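Local coordinates for protein homocitrate synthase (PDB 6KTQ) that catalyses the aldol-type condensation of 2-oxoglutarate with acetyl-CoA to homocitrate, the first step of lysine biosynthesis through alpha-aminoadipate, at residues I35-L40 and T252-L257. Residues are numbered along the deposited sequence; the frame is centred on the assembly and turned at random.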
loop_
_atom_site.group_PDB
_atom_site.type_symbol
_atom_site.label_atom_id
_atom_site.label_comp_id
_atom_site.label_asym_id
_atom_site.label_seq_id
_atom_site.Cartn_x
_atom_site.Cartn_y
_atom_site.Cartn_z
ATOM N N ILE A 35 6.868 10.073 -16.700
ATOM C CA ILE A 35 5.941 10.750 -17.585
ATOM C C ILE A 35 6.004 10.223 -19.009
ATOM O O ILE A 35 7.094 10.068 -19.585
ATOM C CB ILE A 35 6.219 12.265 -17.588
ATOM C CG1 ILE A 35 5.985 12.836 -16.190
ATOM C CG2 ILE A 35 5.344 12.993 -18.623
ATOM C CD1 ILE A 35 4.562 12.682 -15.677
ATOM N N LEU A 36 4.836 9.968 -19.584
ATOM C CA LEU A 36 4.722 9.904 -21.048
ATOM C C LEU A 36 3.984 11.166 -21.449
ATOM O O LEU A 36 2.876 11.415 -20.975
ATOM C CB LEU A 36 3.952 8.691 -21.533
ATOM C CG LEU A 36 3.562 8.614 -23.031
ATOM C CD1 LEU A 36 3.422 7.150 -23.414
ATOM C CD2 LEU A 36 2.290 9.355 -23.420
ATOM N N ASP A 37 4.601 11.978 -22.286
ATOM C CA ASP A 37 3.921 13.159 -22.754
ATOM C C ASP A 37 3.379 12.923 -24.157
ATOM O O ASP A 37 4.100 12.415 -25.039
ATOM C CB ASP A 37 4.778 14.407 -22.689
ATOM C CG ASP A 37 3.931 15.685 -22.903
ATOM O OD1 ASP A 37 3.326 16.221 -21.934
ATOM O OD2 ASP A 37 3.854 16.104 -24.082
ATOM N N SER A 38 2.099 13.258 -24.321
ATOM C CA SER A 38 1.349 13.022 -25.557
ATOM C C SER A 38 0.875 14.347 -26.214
ATOM O O SER A 38 -0.077 14.362 -26.982
ATOM C CB SER A 38 0.155 12.130 -25.244
ATOM O OG SER A 38 -0.400 11.530 -26.428
ATOM N N THR A 39 1.554 15.436 -25.922
ATOM C CA THR A 39 1.278 16.732 -26.566
ATOM C C THR A 39 1.233 16.545 -28.090
ATOM O O THR A 39 0.369 17.088 -28.758
ATOM C CB THR A 39 2.321 17.788 -26.160
ATOM O OG1 THR A 39 2.290 17.965 -24.738
ATOM C CG2 THR A 39 2.042 19.140 -26.794
ATOM N N LEU A 40 2.119 15.698 -28.607
ATOM C CA LEU A 40 2.251 15.489 -30.040
ATOM C C LEU A 40 1.315 14.444 -30.608
ATOM O O LEU A 40 1.256 14.278 -31.820
ATOM C CB LEU A 40 3.688 15.098 -30.351
ATOM C CG LEU A 40 4.744 16.161 -30.605
ATOM C CD1 LEU A 40 4.371 17.588 -30.286
ATOM C CD2 LEU A 40 6.111 15.781 -30.050
ATOM N N THR A 252 0.515 12.646 -20.058
ATOM C CA THR A 252 0.216 14.060 -19.923
ATOM C C THR A 252 0.239 14.780 -21.269
ATOM O O THR A 252 0.738 14.252 -22.269
ATOM C CB THR A 252 1.228 14.769 -19.005
ATOM O OG1 THR A 252 2.528 14.704 -19.572
ATOM C CG2 THR A 252 1.243 14.201 -17.630
ATOM N N THR A 253 -0.341 15.974 -21.284
ATOM C CA THR A 253 -0.045 16.960 -22.316
ATOM C C THR A 253 0.332 18.265 -21.645
ATOM O O THR A 253 -0.095 18.543 -20.499
ATOM C CB THR A 253 -1.246 17.244 -23.204
ATOM O OG1 THR A 253 -2.348 17.652 -22.383
ATOM C CG2 THR A 253 -1.623 16.025 -24.034
ATOM N N LEU A 254 1.121 19.070 -22.325
ATOM C CA LEU A 254 1.308 20.447 -21.872
ATOM C C LEU A 254 -0.040 21.152 -21.920
ATOM O O LEU A 254 -0.825 20.969 -22.850
ATOM C CB LEU A 254 2.336 21.207 -22.700
ATOM C CG LEU A 254 3.758 21.225 -22.155
ATOM C CD1 LEU A 254 3.780 21.814 -20.742
ATOM C CD2 LEU A 254 4.337 19.829 -22.226
ATOM N N ASN A 255 -0.339 21.893 -20.865
ATOM C CA ASN A 255 -1.441 22.850 -20.879
ATOM C C ASN A 255 -2.819 22.229 -20.916
ATOM O O ASN A 255 -3.795 22.908 -21.206
ATOM C CB ASN A 255 -1.293 23.826 -22.063
ATOM C CG ASN A 255 0.054 24.549 -22.079
ATOM O OD1 ASN A 255 0.801 24.553 -21.093
ATOM N ND2 ASN A 255 0.374 25.160 -23.211
ATOM N N GLY A 256 -2.924 20.936 -20.660
ATOM C CA GLY A 256 -4.243 20.297 -20.696
ATOM C C GLY A 256 -4.807 20.198 -22.105
ATOM O O GLY A 256 -6.028 20.234 -22.309
ATOM N N LEU A 257 -3.929 20.134 -23.094
ATOM C CA LEU A 257 -4.384 19.840 -24.458
ATOM C C LEU A 257 -4.983 18.412 -24.570
ATOM O O LEU A 257 -4.678 17.498 -23.764
ATOM C CB LEU A 257 -3.240 20.036 -25.448
ATOM C CG LEU A 257 -2.772 21.491 -25.642
ATOM C CD1 LEU A 257 -1.472 21.523 -26.434
ATOM C CD2 LEU A 257 -3.829 22.342 -26.350
#
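Asp37 and Thr252, neighbours across two parallel strands, show how a buried carboxylate can tie together the ends of a barrel's first and last strands. Thr252 N donates to Leu36 O (2.8 Å) and Ser38 N to Thr252 O (2.7 Å), a parallel bridge that closes the TIM barrel. Beside it, Thr252 OG1 gives its proton to Asp37 OD1 at 2.9 Å, from the anti side and 23° out of the carboxylate plane, while Ile35 CG2 packs against the same hydroxyl. The other oxygen, Asp37 OD2, takes two donors: Thr39 OG1 at its syn lone pair, and Thr39 N from above the plane (3.0 Å), an Asx turn. With its proton thus committed, Thr39 OG1 accepts a nearly straight bond from Leu254 N (2.9 Å, 173°). Thr39 OG1 sits beside its own backbone N (chi1 -60°), where both can face OD2. Replacing Asp37 by alanine removes both oxygens and would probably leave the Thr252 and Thr39 hydroxyls and Thr39 N without this acceptor, with Thr39 freer to turn from Leu254. The Asp37 side chain also packs against Leu63 and Leu266, and Ser38 OG is hydrogen-bonded to Glu72 OE1 and the backbone N of zinc-binding Glu42. Three donors shared between two oxygens are consistent with an ionised Asp37 despite its burial.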